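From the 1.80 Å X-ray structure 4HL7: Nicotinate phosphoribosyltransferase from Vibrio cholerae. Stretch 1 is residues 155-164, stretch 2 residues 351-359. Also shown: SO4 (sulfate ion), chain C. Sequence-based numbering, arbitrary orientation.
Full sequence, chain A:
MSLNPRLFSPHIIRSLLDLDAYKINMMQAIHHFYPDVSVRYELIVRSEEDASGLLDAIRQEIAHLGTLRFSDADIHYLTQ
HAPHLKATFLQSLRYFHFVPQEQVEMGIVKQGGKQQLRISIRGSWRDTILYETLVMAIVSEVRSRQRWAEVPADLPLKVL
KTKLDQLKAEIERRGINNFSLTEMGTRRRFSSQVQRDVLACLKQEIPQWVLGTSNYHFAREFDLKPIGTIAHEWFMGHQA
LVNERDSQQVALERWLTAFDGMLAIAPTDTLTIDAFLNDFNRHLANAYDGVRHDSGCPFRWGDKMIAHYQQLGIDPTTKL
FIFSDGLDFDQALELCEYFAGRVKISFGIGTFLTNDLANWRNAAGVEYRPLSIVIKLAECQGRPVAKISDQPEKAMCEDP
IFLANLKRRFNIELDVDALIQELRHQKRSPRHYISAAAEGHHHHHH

Stretch 1 155-164: LPLKVLKTKL
Stretch 2 (351-359) TFLTNDLAN

Residues 155-164 form regular α-helix throughout, with phi from -59° to -75°, psi from -30° to -49°, and i to i+4 bonds such as Val-159 N to Leu-155 O (3.0 Å) and Leu-164 N to Leu-160 O (2.8 Å). Stretch 2 is helical over 351-354; Asn-355 N still bonds Thr-351 O (2.9 Å), but Asn-355 itself leaves helical space at -153/61. Asp-356 is extended (-135/116), Leu-357 lies at -114/18, and Ala-358 and Asn-359 take positive phi (52/45 and 68/18). The register descends: as stretch 1 advances from Pro-156 to Leu-160, its nearest CA neighbour steps back from Leu-357 to Leu-353, with Pro-156 CA 5.8 Å from Leu-357 CA and Leu-160 CA 7.4 Å from Leu-353 CA. Together they bury 413 Å².

Lys-163 makes the polar anchor. Its chi angles (m, t, m, t) carry Lys-163 NZ to Phe-352 O (2.6 Å), a carbonyl accepting a hydrogen bond, and to Asp-356 OD1 (2.8 Å), a hydrogen-bonded salt bridge. Lys-163 NZ also sits 3.4 Å from the Phe-352 ring centroid, 7° off the normal, which places the charge squarely over the ring face as a cation-pi contact; Phe-352 has chi1 t and chi2 -97°. Asp-356 (chi1 t) uses its other oxygen within the loop, Ala-358 N donating to Asp-356 OD2 at 2.8 Å.

Apolar contacts line the rest. Pro-156 CG meets Leu-357 CD2 (4.0 Å), and Leu-155 CD2 (t, p) approaches Leu-357 CB (4.2 Å), so Leu-357 (m, t) packs against both. Val-159 (t) points toward the loop, Val-159 CG2 lying 3.9 Å from Ala-358 CB. Leu-160 CD1 (t, p) reaches Leu-353 CD2 (m, t) at 4.3 Å.

Two waters bridge the stretches: water 1 lies 2.8 Å from Pro-156 O and 2.7 Å from Asp-356 O, within hydrogen-bonding reach of both, while water 2 accepts from Lys-163 NZ (2.9 Å) and lies 3.0 Å from Leu-353 O.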

ATOM      1  N   LEU A 155      18.148  18.851  -0.543  1.00 28.47           N
ATOM      2  CA  LEU A 155      18.222  17.899  -1.677  1.00 26.38           C
ATOM      3  C   LEU A 155      16.890  17.281  -2.102  1.00 25.44           C
ATOM      4  O   LEU A 155      16.585  17.265  -3.274  1.00 23.22           O
ATOM      5  CB  LEU A 155      19.255  16.796  -1.420  1.00 26.54           C
ATOM      6  CG  LEU A 155      19.478  15.837  -2.607  1.00 27.47           C
ATOM      7  CD1 LEU A 155      19.934  16.588  -3.868  1.00 26.96           C
ATOM      8  CD2 LEU A 155      20.534  14.829  -2.224  1.00 29.35           C
ATOM      9  N   PRO A 156      16.077  16.748  -1.144  1.00 25.35           N
ATOM     10  CA  PRO A 156      14.878  16.094  -1.621  1.00 24.46           C
ATOM     11  C   PRO A 156      13.988  17.041  -2.422  1.00 23.16           C
ATOM     12  O   PRO A 156      13.463  16.646  -3.470  1.00 23.89           O
ATOM     13  CB  PRO A 156      14.171  15.617  -0.319  1.00 24.33           C
ATOM     14  CG  PRO A 156      15.272  15.572   0.697  1.00 24.70           C
ATOM     15  CD  PRO A 156      16.256  16.632   0.311  1.00 24.33           C
ATOM     16  N   LEU A 157      13.850  18.300  -1.996  1.00 24.96           N
ATOM     17  CA  LEU A 157      12.997  19.191  -2.776  1.00 25.26           C
ATOM     18  C   LEU A 157      13.668  19.656  -4.091  1.00 26.35           C
ATOM     19  O   LEU A 157      12.957  19.891  -5.085  1.00 27.62           O
ATOM     20  CB  LEU A 157      12.522  20.392  -1.954  1.00 27.82           C
ATOM     21  CG  LEU A 157      11.379  20.158  -0.967  1.00 30.39           C
ATOM     22  CD1 LEU A 157      11.089  21.484  -0.243  1.00 32.34           C
ATOM     23  CD2 LEU A 157      10.137  19.605  -1.674  1.00 32.34           C
ATOM     24  N   LYS A 158      14.993  19.752  -4.114  1.00 25.45           N
ATOM     25  CA  LYS A 158      15.680  20.132  -5.377  1.00 26.62           C
ATOM     26  C   LYS A 158      15.382  19.053  -6.401  1.00 25.62           C
ATOM     27  O   LYS A 158      15.153  19.338  -7.585  1.00 26.82           O
ATOM     28  CB  LYS A 158      17.224  20.302  -5.223  1.00 30.14           C
ATOM     29  CG  LYS A 158      17.673  21.656  -4.648  1.00 33.78           C
ATOM     30  CD  LYS A 158      19.190  21.883  -4.755  1.00 39.28           C
ATOM     31  N   VAL A 159      15.427  17.799  -5.953  1.00 24.66           N
ATOM     32  CA  VAL A 159      15.252  16.661  -6.857  1.00 23.23           C
ATOM     33  C   VAL A 159      13.826  16.689  -7.384  1.00 23.92           C
ATOM     34  O   VAL A 159      13.568  16.481  -8.593  1.00 22.23           O
ATOM     35  CB  VAL A 159      15.502  15.301  -6.137  1.00 23.79           C
ATOM     36  CG1 VAL A 159      15.000  14.140  -7.000  1.00 24.95           C
ATOM     37  CG2 VAL A 159      16.977  15.140  -5.811  1.00 22.97           C
ATOM     38  N   LEU A 160      12.878  16.923  -6.478  1.00 23.14           N
ATOM     39  CA  LEU A 160      11.469  16.924  -6.903  1.00 22.51           C
ATOM     40  C   LEU A 160      11.213  18.087  -7.878  1.00 23.98           C
ATOM     41  O   LEU A 160      10.524  17.930  -8.899  1.00 23.37           O
ATOM     42  CB  LEU A 160      10.541  17.017  -5.712  1.00 23.58           C
ATOM     43  CG  LEU A 160       9.046  17.052  -6.058  1.00 21.56           C
ATOM     44  CD1 LEU A 160       8.557  15.837  -6.869  1.00 25.16           C
ATOM     45  CD2 LEU A 160       8.245  17.160  -4.746  1.00 23.86           C
ATOM     46  N   LYS A 161      11.773  19.255  -7.561  1.00 24.81           N
ATOM     47  CA  LYS A 161      11.546  20.442  -8.410  1.00 26.85           C
ATOM     48  C   LYS A 161      12.009  20.210  -9.862  1.00 26.21           C
ATOM     49  O   LYS A 161      11.298  20.558 -10.814  1.00 26.98           O
ATOM     50  CB  LYS A 161      12.198  21.670  -7.780  1.00 30.34           C
ATOM     51  CG  LYS A 161      11.385  22.219  -6.597  1.00 34.38           C
ATOM     52  CD  LYS A 161      12.212  23.220  -5.805  1.00 37.29           C
ATOM     53  CE  LYS A 161      11.519  23.675  -4.514  1.00 41.23           C
ATOM     54  NZ  LYS A 161      12.291  24.878  -4.052  1.00 44.52           N
ATOM     55  N   THR A 162      13.166  19.562 -10.019  1.00 25.24           N
ATOM     56  CA  THR A 162      13.716  19.241 -11.334  1.00 26.03           C
ATOM     57  C   THR A 162      12.786  18.266 -12.081  1.00 25.13           C
ATOM     58  O   THR A 162      12.557  18.423 -13.266  1.00 26.43           O
ATOM     59  CB  THR A 162      15.094  18.594 -11.223  1.00 27.48           C
ATOM     60  OG1 THR A 162      15.976  19.487 -10.524  1.00 32.18           O
ATOM     61  CG2 THR A 162      15.667  18.375 -12.601  1.00 33.67           C
ATOM     62  N   LYS A 163      12.286  17.240 -11.394  1.00 22.81           N
ATOM     63  CA  LYS A 163      11.352  16.307 -12.018  1.00 21.73           C
ATOM     64  C   LYS A 163      10.054  17.029 -12.419  1.00 22.41           C
ATOM     65  O   LYS A 163       9.469  16.772 -13.501  1.00 22.85           O
ATOM     66  CB  LYS A 163      11.007  15.117 -11.065  1.00 22.13           C
ATOM     67  CG  LYS A 163      12.232  14.289 -10.746  1.00 23.63           C
ATOM     68  CD  LYS A 163      12.011  12.991  -9.962  1.00 27.29           C
ATOM     69  CE  LYS A 163      11.444  13.179  -8.598  1.00 27.38           C
ATOM     70  NZ  LYS A 163      11.529  11.789  -7.916  1.00 26.77           N
ATOM     71  N   LEU A 164       9.565  17.889 -11.537  1.00 24.16           N
ATOM     72  CA  LEU A 164       8.334  18.610 -11.868  1.00 25.32           C
ATOM     73  C   LEU A 164       8.479  19.554 -13.093  1.00 24.93           C
ATOM     74  O   LEU A 164       7.583  19.584 -13.947  1.00 24.77           O
ATOM     75  CB  LEU A 164       7.797  19.372 -10.662  1.00 24.92           C
ATOM     76  CG  LEU A 164       7.253  18.487  -9.536  1.00 24.83           C
ATOM     77  CD1 LEU A 164       6.961  19.395  -8.362  1.00 24.08           C
ATOM     78  CD2 LEU A 164       6.010  17.682  -9.959  1.00 25.50           C
ATOM     79  N   THR A 351       7.586   5.613  -3.593  1.00 19.01           N
ATOM     80  CA  THR A 351       9.006   5.818  -3.463  1.00 20.97           C
ATOM     81  C   THR A 351       9.546   6.958  -4.327  1.00 20.20           C
ATOM     82  O   THR A 351      10.325   7.762  -3.853  1.00 18.61           O
ATOM     83  CB  THR A 351       9.718   4.469  -3.836  1.00 24.73           C
ATOM     84  OG1 THR A 351       9.170   3.424  -2.990  1.00 31.70           O
ATOM     85  CG2 THR A 351      11.128   4.537  -3.582  1.00 26.98           C
ATOM     86  N   PHE A 352       9.123   7.007  -5.590  1.00 19.24           N
ATOM     87  CA  PHE A 352       9.645   8.004  -6.538  1.00 18.78           C
ATOM     88  C   PHE A 352       9.349   9.394  -6.039  1.00 19.03           C
ATOM     89  O   PHE A 352      10.109  10.330  -6.314  1.00 19.63           O
ATOM     90  CB  PHE A 352       9.021   7.774  -7.900  1.00 18.57           C
ATOM     91  CG  PHE A 352       9.330   8.834  -8.920  1.00 19.76           C
ATOM     92  CD1 PHE A 352       8.439   9.864  -9.149  1.00 20.57           C
ATOM     93  CD2 PHE A 352      10.498   8.760  -9.711  1.00 22.87           C
ATOM     94  CE1 PHE A 352       8.682  10.816 -10.130  1.00 18.60           C
ATOM     95  CE2 PHE A 352      10.742   9.722 -10.696  1.00 22.54           C
ATOM     96  CZ  PHE A 352       9.812  10.739 -10.907  1.00 21.07           C
ATOM     97  N   LEU A 353       8.270   9.550  -5.277  1.00 18.31           N
ATOM     98  CA  LEU A 353       7.940  10.861  -4.684  1.00 19.19           C
ATOM     99  C   LEU A 353       8.656  11.145  -3.353  1.00 19.22           C
ATOM    100  O   LEU A 353       9.268  12.219  -3.216  1.00 19.63           O
ATOM    101  CB  LEU A 353       6.405  11.082  -4.501  1.00 17.91           C
ATOM    102  CG  LEU A 353       5.576  11.198  -5.802  1.00 19.39           C
ATOM    103  CD1 LEU A 353       4.086  11.284  -5.474  1.00 18.77           C
ATOM    104  CD2 LEU A 353       6.049  12.410  -6.629  1.00 21.07           C
ATOM    105  N   THR A 354       8.514  10.219  -2.379  1.00 18.73           N
ATOM    106  CA  THR A 354       8.896  10.490  -0.965  1.00 19.60           C
ATOM    107  C   THR A 354      10.208   9.893  -0.518  1.00 19.00           C
ATOM    108  O   THR A 354      10.622  10.055   0.663  1.00 18.63           O
ATOM    109  CB  THR A 354       7.782  10.007  -0.002  1.00 18.23           C
ATOM    110  OG1 THR A 354       7.634   8.593  -0.110  1.00 20.06           O
ATOM    111  CG2 THR A 354       6.457  10.719  -0.276  1.00 19.85           C
ATOM    112  N   ASN A 355      10.918   9.227  -1.431  1.00 18.67           N
ATOM    113  CA  ASN A 355      12.213   8.663  -1.058  1.00 20.26           C
ATOM    114  C   ASN A 355      13.144   8.533  -2.254  1.00 20.43           C
ATOM    115  O   ASN A 355      13.603   7.440  -2.591  1.00 21.73           O
ATOM    116  CB  ASN A 355      11.986   7.284  -0.415  1.00 18.94           C
ATOM    117  CG  ASN A 355      13.124   6.899   0.526  1.00 20.89           C
ATOM    118  OD1 ASN A 355      14.205   7.461   0.478  1.00 21.54           O
ATOM    119  ND2 ASN A 355      12.877   5.934   1.371  1.00 20.75           N
ATOM    120  N   ASP A 356      13.446   9.665  -2.855  1.00 22.76           N
ATOM    121  CA  ASP A 356      14.277   9.688  -4.047  1.00 22.26           C
ATOM    122  C   ASP A 356      15.309  10.810  -3.864  1.00 22.73           C
ATOM    123  O   ASP A 356      14.951  11.986  -3.755  1.00 22.92           O
ATOM    124  CB  ASP A 356      13.415   9.930  -5.299  1.00 24.11           C
ATOM    125  CG  ASP A 356      14.279   9.948  -6.601  1.00 32.15           C
ATOM    126  OD1 ASP A 356      13.735  10.130  -7.727  1.00 31.99           O
ATOM    127  OD2 ASP A 356      15.506   9.745  -6.455  1.00 31.77           O
ATOM    128  N   LEU A 357      16.589  10.434  -3.811  1.00 21.42           N
ATOM    129  CA  LEU A 357      17.679  11.422  -3.643  1.00 22.24           C
ATOM    130  C   LEU A 357      18.543  11.441  -4.903  1.00 22.62           C
ATOM    131  O   LEU A 357      19.676  11.944  -4.897  1.00 24.74           O
ATOM    132  CB  LEU A 357      18.571  11.086  -2.420  1.00 23.81           C
ATOM    133  CG  LEU A 357      17.812  11.112  -1.083  1.00 24.49           C
ATOM    134  CD1 LEU A 357      18.767  10.866   0.079  1.00 24.24           C
ATOM    135  CD2 LEU A 357      17.174  12.480  -0.959  1.00 24.97           C
ATOM    136  N   ALA A 358      17.974  10.914  -5.976  1.00 23.73           N
ATOM    137  CA  ALA A 358      18.639  10.898  -7.272  1.00 26.36           C
ATOM    138  C   ALA A 358      20.065  10.300  -7.141  1.00 26.52           C
ATOM    139  O   ALA A 358      21.010  10.836  -7.665  1.00 29.05           O
ATOM    140  CB  ALA A 358      18.673  12.314  -7.880  1.00 24.73           C
ATOM    141  N   ASN A 359      20.193   9.191  -6.429  1.00 27.77           N
ATOM    142  CA  ASN A 359      21.451   8.459  -6.384  1.00 31.00           C
ATOM    143  C   ASN A 359      22.547   9.212  -5.656  1.00 28.83           C
ATOM    144  O   ASN A 359      23.718   8.935  -5.849  1.00 29.53           O
ATOM    145  CB  ASN A 359      21.954   8.105  -7.808  1.00 35.88           C
ATOM    146  CG  ASN A 359      21.004   7.182  -8.543  1.00 40.20           C
ATOM    147  OD1 ASN A 359      20.289   6.388  -7.928  1.00 40.33           O
ATOM    148  ND2 ASN A 359      20.993   7.280  -9.876  1.00 43.53           N
TER
HETATM  149  S   SO4 C 501       5.944   2.631  -5.231  1.00 33.15           S
HETATM  150  O1  SO4 C 501       5.644   3.806  -6.134  1.00 28.13           O
HETATM  151  O2  SO4 C 501       6.158   2.985  -3.775  1.00 33.23           O
HETATM  152  O3  SO4 C 501       4.911   1.602  -5.471  1.00 38.15           O
HETATM  153  O4  SO4 C 501       7.289   2.048  -5.507  1.00 36.68           O
HETATM  154  O   HOH W   1      13.045  13.937  -3.825  1.00 22.70           O
HETATM  155  O   HOH W   2      11.046  13.296  -5.447  1.00 25.63           O